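Local coordinates for hypothetical protein ORF-c20_032 (Sulfolobus solfataricus, PDB 2NRQ) that is of unknown function but belongs to an archaeal family that resembles RNA-binding proteins in structure, although it probably does not bind RNA, at residues K22-I27 against L56-D61; S79-I84 against K140-R145; Y98-K103 against V120-I125. All blocks are in the same frame, centred on the assembly; numbering follows the deposited sequence.

Interaction 1 of 3, residues K22-I27 against L56-D61; sequences KIVNTI and LEYRFD
Val24 and Ile27 of the helix meet Leu56 and Tyr58 of the strand, and each helix residue touches both strand residues through a different atom. Leu56 is the small bump. Its CD2 methyl lies 4.2 Å from Val24 CG2. The same methyl is 4.4 Å from Ile27 CD1, so it fills the shallow hollow between two side chains one helical turn apart. Tyr58 is the larger bump. Its chi1 of -70° sets CG beside the backbone N, and the ring extends from there to the helix. Its CE2 atom packs obliquely against Ile27 CG2 at 4.1 Å. Further out, the ring's OH reaches Val24 CG1 at 3.9 Å, with the two side chains crossing at about a right angle. Val24 thus uses CG2 for Leu56 and CG1 for Tyr58, while Ile27 uses CD1 for Leu56 and CG2 for Tyr58. No hydrogen bond joins the two segments, and all four touching residues are buried. The polar tip of Tyr58 is satisfied next to the contact, where its OH is hydrogen-bonded to Glu28 one residue further along the helix. That bond ties the outer end of the ring to the helix it packs on. Ile35 of the following loop touches both Ile27 and Tyr58. The strand is held on both edges, with Leu56 and Tyr58 bonded through the backbone to Val12 and Ile10 of strand 7-14, and Glu57 and Arg59 to Asn41 and Lys39. The helix axis runs 11.0 Å from the strand axis. Their directions differ by 16°. This is the helix-on-sheet packing of an alpha+beta fold with an antiparallel sheet, in which alternate residues of a strand receive one side of a helix lying on the sheet's face, nearly parallel to the strand.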
loop_
_atom_site.group_PDB
_atom_site.type_symbol
_atom_site.label_atom_id
_atom_site.label_comp_id
_atom_site.label_asym_id
_atom_site.label_seq_id
_atom_site.Cartn_x
_atom_site.Cartn_y
_atom_site.Cartn_z
ATOM N N LYS A 22 16.036 1.356 -5.010
ATOM C CA LYS A 22 15.302 2.584 -5.239
ATOM C C LYS A 22 13.889 2.441 -4.666
ATOM O O LYS A 22 13.401 3.333 -3.976
ATOM C CB LYS A 22 15.257 2.855 -6.749
ATOM C CG LYS A 22 14.886 4.268 -7.152
ATOM C CD LYS A 22 13.461 4.597 -6.767
ATOM C CE LYS A 22 13.201 6.067 -6.980
ATOM N NZ LYS A 22 14.273 6.883 -6.323
ATOM N N ILE A 23 13.238 1.315 -4.948
ATOM C CA ILE A 23 11.883 1.063 -4.451
ATOM C C ILE A 23 11.827 0.937 -2.917
ATOM O O ILE A 23 10.972 1.538 -2.258
ATOM C CB ILE A 23 11.300 -0.223 -5.074
ATOM C CG1 ILE A 23 11.296 -0.107 -6.594
ATOM C CG2 ILE A 23 9.880 -0.458 -4.581
ATOM C CD1 ILE A 23 10.921 -1.406 -7.315
ATOM N N VAL A 24 12.747 0.151 -2.363
ATOM C CA VAL A 24 12.822 -0.069 -0.919
ATOM C C VAL A 24 12.963 1.250 -0.192
ATOM O O VAL A 24 12.192 1.548 0.723
ATOM C CB VAL A 24 14.051 -0.953 -0.532
ATOM C CG1 VAL A 24 14.150 -1.084 0.992
ATOM C CG2 VAL A 24 13.927 -2.327 -1.170
ATOM N N ASN A 25 13.959 2.033 -0.604
ATOM C CA ASN A 25 14.202 3.321 0.028
ATOM C C ASN A 25 12.983 4.197 -0.096
ATOM O O ASN A 25 12.549 4.806 0.890
ATOM C CB ASN A 25 15.392 4.028 -0.597
ATOM C CG ASN A 25 16.666 3.224 -0.490
ATOM O OD1 ASN A 25 16.881 2.507 0.494
ATOM N ND2 ASN A 25 17.533 3.346 -1.498
ATOM N N THR A 26 12.422 4.251 -1.303
ATOM C CA THR A 26 11.237 5.062 -1.520
ATOM C C THR A 26 10.152 4.655 -0.535
ATOM O O THR A 26 9.616 5.500 0.188
ATOM C CB THR A 26 10.685 4.918 -2.959
ATOM O OG1 THR A 26 11.637 5.430 -3.894
ATOM C CG2 THR A 26 9.385 5.703 -3.114
ATOM N N ILE A 27 9.836 3.365 -0.489
ATOM C CA ILE A 27 8.789 2.900 0.418
ATOM C C ILE A 27 9.106 3.109 1.899
ATOM O O ILE A 27 8.274 3.611 2.654
ATOM C CB ILE A 27 8.454 1.417 0.165
ATOM C CG1 ILE A 27 7.902 1.254 -1.257
ATOM C CG2 ILE A 27 7.461 0.928 1.198
ATOM C CD1 ILE A 27 7.392 -0.125 -1.582
ATOM N N LEU A 56 8.685 -8.274 -1.506
ATOM C CA LEU A 56 8.976 -7.389 -0.395
ATOM C C LEU A 56 7.693 -7.154 0.381
ATOM O O LEU A 56 6.683 -6.785 -0.202
ATOM C CB LEU A 56 9.526 -6.070 -0.938
ATOM C CG LEU A 56 9.591 -4.870 -0.005
ATOM C CD1 LEU A 56 10.616 -5.102 1.078
ATOM C CD2 LEU A 56 9.931 -3.633 -0.834
ATOM N N GLU A 57 7.731 -7.372 1.692
ATOM C CA GLU A 57 6.547 -7.188 2.530
ATOM C C GLU A 57 6.821 -6.423 3.814
ATOM O O GLU A 57 7.935 -6.409 4.331
ATOM C CB GLU A 57 5.954 -8.539 2.883
ATOM C CG GLU A 57 5.532 -9.346 1.686
ATOM C CD GLU A 57 5.365 -10.814 2.026
ATOM O OE1 GLU A 57 6.372 -11.421 2.430
ATOM O OE2 GLU A 57 4.243 -11.362 1.900
ATOM N N TYR A 58 5.787 -5.773 4.321
ATOM C CA TYR A 58 5.874 -5.025 5.567
ATOM C C TYR A 58 4.584 -5.299 6.298
ATOM O O TYR A 58 3.493 -5.139 5.739
ATOM C CB TYR A 58 5.989 -3.533 5.308
ATOM C CG TYR A 58 7.300 -3.116 4.704
ATOM C CD1 TYR A 58 8.397 -2.809 5.513
ATOM C CD2 TYR A 58 7.457 -3.045 3.313
ATOM C CE1 TYR A 58 9.615 -2.441 4.948
ATOM C CE2 TYR A 58 8.663 -2.679 2.752
ATOM C CZ TYR A 58 9.733 -2.375 3.572
ATOM O OH TYR A 58 10.909 -1.961 3.009
ATOM N N ARG A 59 4.701 -5.732 7.544
ATOM C CA ARG A 59 3.521 -6.020 8.325
ATOM C C ARG A 59 3.411 -4.970 9.401
ATOM O O ARG A 59 4.406 -4.552 9.974
ATOM C CB ARG A 59 3.605 -7.404 8.962
ATOM C CG ARG A 59 2.247 -8.007 9.211
ATOM C CD ARG A 59 2.072 -8.468 10.635
ATOM N N PHE A 60 2.186 -4.530 9.643
ATOM C CA PHE A 60 1.898 -3.534 10.665
ATOM C C PHE A 60 0.956 -4.211 11.636
ATOM O O PHE A 60 -0.040 -4.810 11.227
ATOM C CB PHE A 60 1.223 -2.322 10.042
ATOM C CG PHE A 60 2.142 -1.481 9.206
ATOM C CD1 PHE A 60 2.912 -0.485 9.792
ATOM C CD2 PHE A 60 2.233 -1.680 7.833
ATOM C CE1 PHE A 60 3.755 0.309 9.030
ATOM C CE2 PHE A 60 3.075 -0.895 7.060
ATOM C CZ PHE A 60 3.839 0.107 7.661
ATOM N N ASP A 61 1.296 -4.158 12.916
ATOM C CA ASP A 61 0.466 -4.755 13.955
ATOM C C ASP A 61 -0.677 -3.780 14.199
ATOM O O ASP A 61 -0.657 -2.666 13.678
ATOM C CB ASP A 61 1.288 -4.924 15.238
ATOM C CG ASP A 61 1.973 -3.627 15.667
ATOM O OD1 ASP A 61 1.259 -2.631 15.933
ATOM O OD2 ASP A 61 3.226 -3.606 15.729
#

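Interaction 2 of 3, residues S79-I84 against K140-R145; sequences SELMLI and KLVNSR
Leu81 and Val142 carry this contact, with the branches of the two side chains sliding past each other in opposite directions. Val142 CG2 packs against both CG and CD2 of Leu81, and lies 3.7 Å from CD2. Leu81 CB points to the partner helix, and CG is anti to the backbone N (chi1 -180°). The CD2 methyl then has three neighbours on that helix. Besides Val142 it meets Leu141 CD2 at 4.2 Å. It also meets Arg145 CD at 4.2 Å and lies over one face of the Arg145 guanidinium. Leu81 is therefore set among Leu141, Val142 and Arg145 of the other helix. The SE atom of Met82, a selenomethionine, approaches Val142 CG1 at the margin, but this side chain has two conformers and the detail is doubtful. The motif is a pair of antiparallel helices near the chain surface. Their axes pass 10.1 Å apart, with an angle of 150° between their directions. No hydrogen bond links the segments, so the fit is apolar apart from the guanidinium plane. That plane is positioned from outside: Arg145 NH1 is hydrogen-bonded to the carbonyl O of Ile76, in the loop before helix 78-85. Leu73 of helix 62-73 touches both Leu81 and Leu141, and so brings a third helix against the pair. Also on helix 78-85, Glu80 and Ile84 pack on Leu114 of a loop.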
loop_
_atom_site.group_PDB
_atom_site.type_symbol
_atom_site.label_atom_id
_atom_site.label_comp_id
_atom_site.label_asym_id
_atom_site.label_seq_id
_atom_site.Cartn_x
_atom_site.Cartn_y
_atom_site.Cartn_z
ATOM N N SER A 79 -8.413 13.532 -5.109
ATOM C CA SER A 79 -8.891 12.936 -6.345
ATOM C C SER A 79 -8.920 11.410 -6.197
ATOM O O SER A 79 -9.987 10.790 -6.233
ATOM C CB SER A 79 -7.956 13.354 -7.478
ATOM O OG SER A 79 -8.442 12.926 -8.728
ATOM N N GLU A 80 -7.743 10.819 -6.001
ATOM C CA GLU A 80 -7.599 9.373 -5.832
ATOM C C GLU A 80 -8.417 8.819 -4.662
ATOM O O GLU A 80 -8.922 7.693 -4.730
ATOM C CB GLU A 80 -6.120 9.016 -5.635
ATOM C CG GLU A 80 -5.182 9.573 -6.710
ATOM C CD GLU A 80 -5.389 8.952 -8.085
ATOM O OE1 GLU A 80 -4.782 9.449 -9.057
ATOM O OE2 GLU A 80 -6.145 7.972 -8.206
ATOM N N LEU A 81 -8.540 9.605 -3.592
ATOM C CA LEU A 81 -9.294 9.192 -2.403
ATOM C C LEU A 81 -10.769 8.951 -2.755
ATOM O O LEU A 81 -11.361 7.916 -2.406
ATOM C CB LEU A 81 -9.188 10.262 -1.316
ATOM C CG LEU A 81 -9.925 9.955 -0.011
ATOM C CD1 LEU A 81 -9.522 8.574 0.518
ATOM C CD2 LEU A 81 -9.625 11.053 1.000
HETATM N N MSE A 82 -11.354 9.917 -3.453
HETATM C CA MSE A 82 -12.731 9.809 -3.888
HETATM C C MSE A 82 -12.838 8.577 -4.788
HETATM O O MSE A 82 -13.777 7.771 -4.667
HETATM C CB MSE A 82 -13.115 11.058 -4.665
HETATM C CG MSE A 82 -14.486 10.957 -5.308
HETATM SE SE MSE A 82 -15.894 10.711 -3.967
HETATM C CE MSE A 82 -16.267 8.828 -4.195
ATOM N N LEU A 83 -11.857 8.433 -5.675
ATOM C CA LEU A 83 -11.816 7.305 -6.585
ATOM C C LEU A 83 -11.915 6.014 -5.779
ATOM O O LEU A 83 -12.445 5.019 -6.263
ATOM C CB LEU A 83 -10.522 7.336 -7.372
ATOM C CG LEU A 83 -10.408 6.439 -8.606
ATOM C CD1 LEU A 83 -11.544 6.753 -9.577
ATOM C CD2 LEU A 83 -9.045 6.668 -9.284
ATOM N N ILE A 84 -11.407 6.025 -4.548
ATOM C CA ILE A 84 -11.499 4.835 -3.707
ATOM C C ILE A 84 -12.950 4.661 -3.290
ATOM O O ILE A 84 -13.582 3.665 -3.625
ATOM C CB ILE A 84 -10.641 4.940 -2.424
ATOM C CG1 ILE A 84 -9.153 4.916 -2.775
ATOM C CG2 ILE A 84 -10.970 3.785 -1.489
ATOM C CD1 ILE A 84 -8.244 5.165 -1.580
ATOM N N LYS A 140 -16.543 10.732 5.310
ATOM C CA LYS A 140 -16.463 11.861 6.221
ATOM C C LYS A 140 -15.130 12.566 6.011
ATOM O O LYS A 140 -15.025 13.774 6.196
ATOM C CB LYS A 140 -16.584 11.391 7.655
ATOM N N LEU A 141 -14.106 11.811 5.626
ATOM C CA LEU A 141 -12.796 12.406 5.393
ATOM C C LEU A 141 -12.790 13.095 4.040
ATOM O O LEU A 141 -12.353 14.238 3.920
ATOM C CB LEU A 141 -11.695 11.349 5.427
ATOM C CG LEU A 141 -10.322 11.990 5.199
ATOM C CD1 LEU A 141 -10.069 13.044 6.275
ATOM C CD2 LEU A 141 -9.241 10.927 5.213
ATOM N N VAL A 142 -13.262 12.382 3.021
ATOM C CA VAL A 142 -13.355 12.934 1.674
ATOM C C VAL A 142 -14.157 14.218 1.816
ATOM O O VAL A 142 -13.747 15.285 1.353
ATOM C CB VAL A 142 -14.117 11.975 0.724
ATOM C CG1 VAL A 142 -14.606 12.726 -0.505
ATOM C CG2 VAL A 142 -13.212 10.834 0.301
ATOM N N ASN A 143 -15.302 14.089 2.481
ATOM C CA ASN A 143 -16.209 15.200 2.731
ATOM C C ASN A 143 -15.497 16.291 3.519
ATOM O O ASN A 143 -15.607 17.477 3.198
ATOM C CB ASN A 143 -17.427 14.695 3.505
ATOM C CG ASN A 143 -18.390 15.801 3.860
ATOM O OD1 ASN A 143 -18.418 16.272 4.999
ATOM N ND2 ASN A 143 -19.187 16.230 2.884
ATOM N N SER A 144 -14.756 15.886 4.543
ATOM C CA SER A 144 -14.021 16.833 5.369
ATOM C C SER A 144 -13.025 17.636 4.538
ATOM O O SER A 144 -13.068 18.863 4.513
ATOM C CB SER A 144 -13.278 16.094 6.479
ATOM O OG SER A 144 -12.512 16.998 7.258
ATOM N N ARG A 145 -12.126 16.935 3.862
ATOM C CA ARG A 145 -11.132 17.598 3.040
ATOM C C ARG A 145 -11.738 18.704 2.197
ATOM O O ARG A 145 -11.251 19.840 2.203
ATOM C CB ARG A 145 -10.441 16.593 2.128
ATOM C CG ARG A 145 -9.409 15.743 2.830
ATOM C CD ARG A 145 -8.528 15.059 1.811
ATOM N NE ARG A 145 -7.311 14.527 2.409
ATOM C CZ ARG A 145 -6.291 14.053 1.704
ATOM N NH1 ARG A 145 -6.349 14.044 0.378
ATOM N NH2 ARG A 145 -5.209 13.607 2.326
#

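Interaction 3 of 3, residues Y98-K103 against V120-I125; sequences YLRFDK and VIKCII
Leu99 and Cys123 form a hydrogen-bonded antiparallel pair, with Leu99 N to Cys123 O and Cys123 N to Leu99 O each 2.8 Å. Phe101 and Ile121 form the next such pair. Its bond from Phe101 N to Ile121 O is 2.9 Å, with the donor N 39° above the carbonyl plane. The return bond, to Phe101 O, is placed less surely. The side chains of these two pairs share one buried face of the sheet. There the sulfur of Cys123 sits at the edge of the Phe101 ring, 3.8 Å from CD2, in a sulfur-aromatic contact. Leu99 CD1 meets Ile125 CD1 on the same side. Lys103, the first residue of helix 103-109, lays its CG against Ile121 CG1 at 3.6 Å, and its NZ goes on to salt bridges with Glu18 and Asp119. The other face is partly exposed and carries more charge. Tyr98 CG is anti to the carbonyl carbon (chi1 -66°), and Ile124 places CG2 over the centre of the Tyr98 ring, 4.1 Å from the centroid, in a CH-pi contact. Its CG1 and CD1 lie against CD1 and CE1 of that ring. Arg100 and Lys122 run side by side in the same direction, with Lys122 CE over one face of the guanidinium. Their charged ends are close, Arg100 NH2 to Lys122 NZ being 3.7 Å. Both nitrogens make a salt bridge to OD1 of Asp118, which probably offsets the repulsion. Gly117 O takes a hydrogen bond from Arg100 NE. Strand 121-126 continues the antiparallel sheet into strand 7-14, with Lys122 and Ile124 bonded through the backbone to Ser11 and Ile9. On the buried face helix 62-73 packs against the pair, bringing Ile72 to Phe101 and Phe68 to Cys123.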
loop_
_atom_site.group_PDB
_atom_site.type_symbol
_atom_site.label_atom_id
_atom_site.label_comp_id
_atom_site.label_asym_id
_atom_site.label_seq_id
_atom_site.Cartn_x
_atom_site.Cartn_y
_atom_site.Cartn_z
ATOM N N TYR A 98 -8.237 -3.616 -0.249
ATOM C CA TYR A 98 -7.023 -3.726 -1.040
ATOM C C TYR A 98 -6.793 -2.460 -1.849
ATOM O O TYR A 98 -7.560 -2.146 -2.751
ATOM C CB TYR A 98 -7.110 -4.917 -1.995
ATOM C CG TYR A 98 -7.151 -6.260 -1.310
ATOM C CD1 TYR A 98 -6.073 -7.142 -1.395
ATOM C CD2 TYR A 98 -8.265 -6.652 -0.564
ATOM C CE1 TYR A 98 -6.099 -8.383 -0.753
ATOM C CE2 TYR A 98 -8.304 -7.889 0.078
ATOM C CZ TYR A 98 -7.216 -8.748 -0.022
ATOM O OH TYR A 98 -7.256 -9.975 0.603
ATOM N N LEU A 99 -5.734 -1.733 -1.533
ATOM C CA LEU A 99 -5.425 -0.526 -2.275
ATOM C C LEU A 99 -4.154 -0.762 -3.074
ATOM O O LEU A 99 -3.074 -0.864 -2.499
ATOM C CB LEU A 99 -5.209 0.641 -1.319
ATOM C CG LEU A 99 -6.234 0.842 -0.205
ATOM C CD1 LEU A 99 -5.850 2.069 0.605
ATOM C CD2 LEU A 99 -7.618 1.000 -0.798
ATOM N N ARG A 100 -4.272 -0.865 -4.395
ATOM C CA ARG A 100 -3.097 -1.085 -5.227
ATOM C C ARG A 100 -2.560 0.215 -5.810
ATOM O O ARG A 100 -3.198 0.832 -6.650
ATOM C CB ARG A 100 -3.393 -2.081 -6.351
ATOM C CG ARG A 100 -4.816 -2.172 -6.783
ATOM C CD ARG A 100 -5.502 -3.371 -6.151
ATOM N NE ARG A 100 -4.886 -4.616 -6.583
ATOM C CZ ARG A 100 -5.362 -5.828 -6.315
ATOM N NH1 ARG A 100 -6.475 -5.971 -5.613
ATOM N NH2 ARG A 100 -4.718 -6.900 -6.750
ATOM N N PHE A 101 -1.378 0.621 -5.362
ATOM C CA PHE A 101 -0.771 1.864 -5.829
ATOM C C PHE A 101 0.232 1.675 -6.954
ATOM O O PHE A 101 0.817 0.602 -7.114
ATOM C CB PHE A 101 -0.119 2.586 -4.655
ATOM C CG PHE A 101 -1.107 3.066 -3.632
ATOM C CD1 PHE A 101 -1.901 4.185 -3.886
ATOM C CD2 PHE A 101 -1.287 2.372 -2.441
ATOM C CE1 PHE A 101 -2.858 4.603 -2.968
ATOM C CE2 PHE A 101 -2.246 2.780 -1.512
ATOM C CZ PHE A 101 -3.035 3.900 -1.778
ATOM N N ASP A 102 0.425 2.732 -7.731
ATOM C CA ASP A 102 1.337 2.716 -8.876
ATOM C C ASP A 102 2.802 2.815 -8.459
ATOM O O ASP A 102 3.207 3.798 -7.843
ATOM C CB ASP A 102 0.998 3.889 -9.801
ATOM C CG ASP A 102 1.743 3.835 -11.108
ATOM O OD1 ASP A 102 1.211 3.224 -12.060
ATOM O OD2 ASP A 102 2.861 4.394 -11.183
ATOM N N LYS A 103 3.600 1.809 -8.803
ATOM C CA LYS A 103 5.021 1.826 -8.462
ATOM C C LYS A 103 5.745 3.021 -9.074
ATOM O O LYS A 103 6.499 3.712 -8.398
ATOM C CB LYS A 103 5.703 0.536 -8.926
ATOM C CG LYS A 103 5.509 -0.619 -7.977
ATOM C CD LYS A 103 6.420 -1.799 -8.303
ATOM C CE LYS A 103 5.970 -2.539 -9.540
ATOM N NZ LYS A 103 6.641 -3.854 -9.613
ATOM N N VAL A 120 1.889 -3.779 -8.635
ATOM C CA VAL A 120 1.751 -2.498 -7.951
ATOM C C VAL A 120 2.271 -2.615 -6.524
ATOM O O VAL A 120 2.665 -3.683 -6.096
ATOM C CB VAL A 120 0.262 -2.119 -7.851
ATOM C CG1 VAL A 120 -0.332 -1.939 -9.232
ATOM C CG2 VAL A 120 -0.488 -3.227 -7.090
ATOM N N ILE A 121 2.273 -1.506 -5.796
ATOM C CA ILE A 121 2.661 -1.527 -4.387
ATOM C C ILE A 121 1.314 -1.737 -3.714
ATOM O O ILE A 121 0.505 -0.819 -3.636
ATOM C CB ILE A 121 3.235 -0.185 -3.908
ATOM C CG1 ILE A 121 4.592 0.069 -4.567
ATOM C CG2 ILE A 121 3.367 -0.202 -2.389
ATOM C CD1 ILE A 121 5.158 1.447 -4.284
ATOM N N LYS A 122 1.073 -2.947 -3.236
ATOM C CA LYS A 122 -0.209 -3.276 -2.638
ATOM C C LYS A 122 -0.324 -3.023 -1.134
ATOM O O LYS A 122 0.497 -3.492 -0.343
ATOM C CB LYS A 122 -0.524 -4.738 -2.949
ATOM C CG LYS A 122 -1.974 -5.105 -2.815
ATOM C CD LYS A 122 -2.184 -6.559 -3.154
ATOM C CE LYS A 122 -1.850 -6.837 -4.604
ATOM N NZ LYS A 122 -1.837 -8.298 -4.899
ATOM N N CYS A 123 -1.351 -2.276 -0.743
ATOM C CA CYS A 123 -1.580 -1.989 0.664
ATOM C C CYS A 123 -2.908 -2.587 1.082
ATOM O O CYS A 123 -3.959 -2.134 0.658
ATOM C CB CYS A 123 -1.594 -0.491 0.895
ATOM S SG CYS A 123 -0.046 0.307 0.473
ATOM N N ILE A 124 -2.853 -3.609 1.924
ATOM C CA ILE A 124 -4.049 -4.297 2.389
ATOM C C ILE A 124 -4.360 -3.980 3.837
ATOM O O ILE A 124 -3.583 -4.319 4.720
ATOM C CB ILE A 124 -3.886 -5.824 2.260
ATOM C CG1 ILE A 124 -3.585 -6.183 0.800
ATOM C CG2 ILE A 124 -5.145 -6.542 2.759
ATOM C CD1 ILE A 124 -3.120 -7.592 0.601
ATOM N N ILE A 125 -5.507 -3.343 4.068
ATOM C CA ILE A 125 -5.947 -2.992 5.411
ATOM C C ILE A 125 -7.064 -3.929 5.874
ATOM O O ILE A 125 -7.956 -4.275 5.105
ATOM C CB ILE A 125 -6.469 -1.543 5.475
ATOM C CG1 ILE A 125 -5.332 -0.555 5.210
ATOM C CG2 ILE A 125 -7.067 -1.266 6.838
ATOM C CD1 ILE A 125 -4.893 -0.517 3.787
#

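How the interactions relate
Interaction 3 sits between the other two, its centre about 4 Å from the centre of the chain. Interaction 1 lies about 11 Å from it, centre to centre, and reaches the same sheet. The two meet where Ile27 CD1 packs on Ile121 CD1 at 3.8 Å. Interaction 2 is about 17 Å from interaction 3, centre to centre, and joins it through Ile84 CD1 and Leu99 CD2, 4.3 Å apart. Interactions 1 and 2 do not touch; their centres are about 25 Å apart, on opposite sides of the chain's centre. Strand 121-126 of interaction 3 is followed in the chain by helix 134-145 of interaction 2.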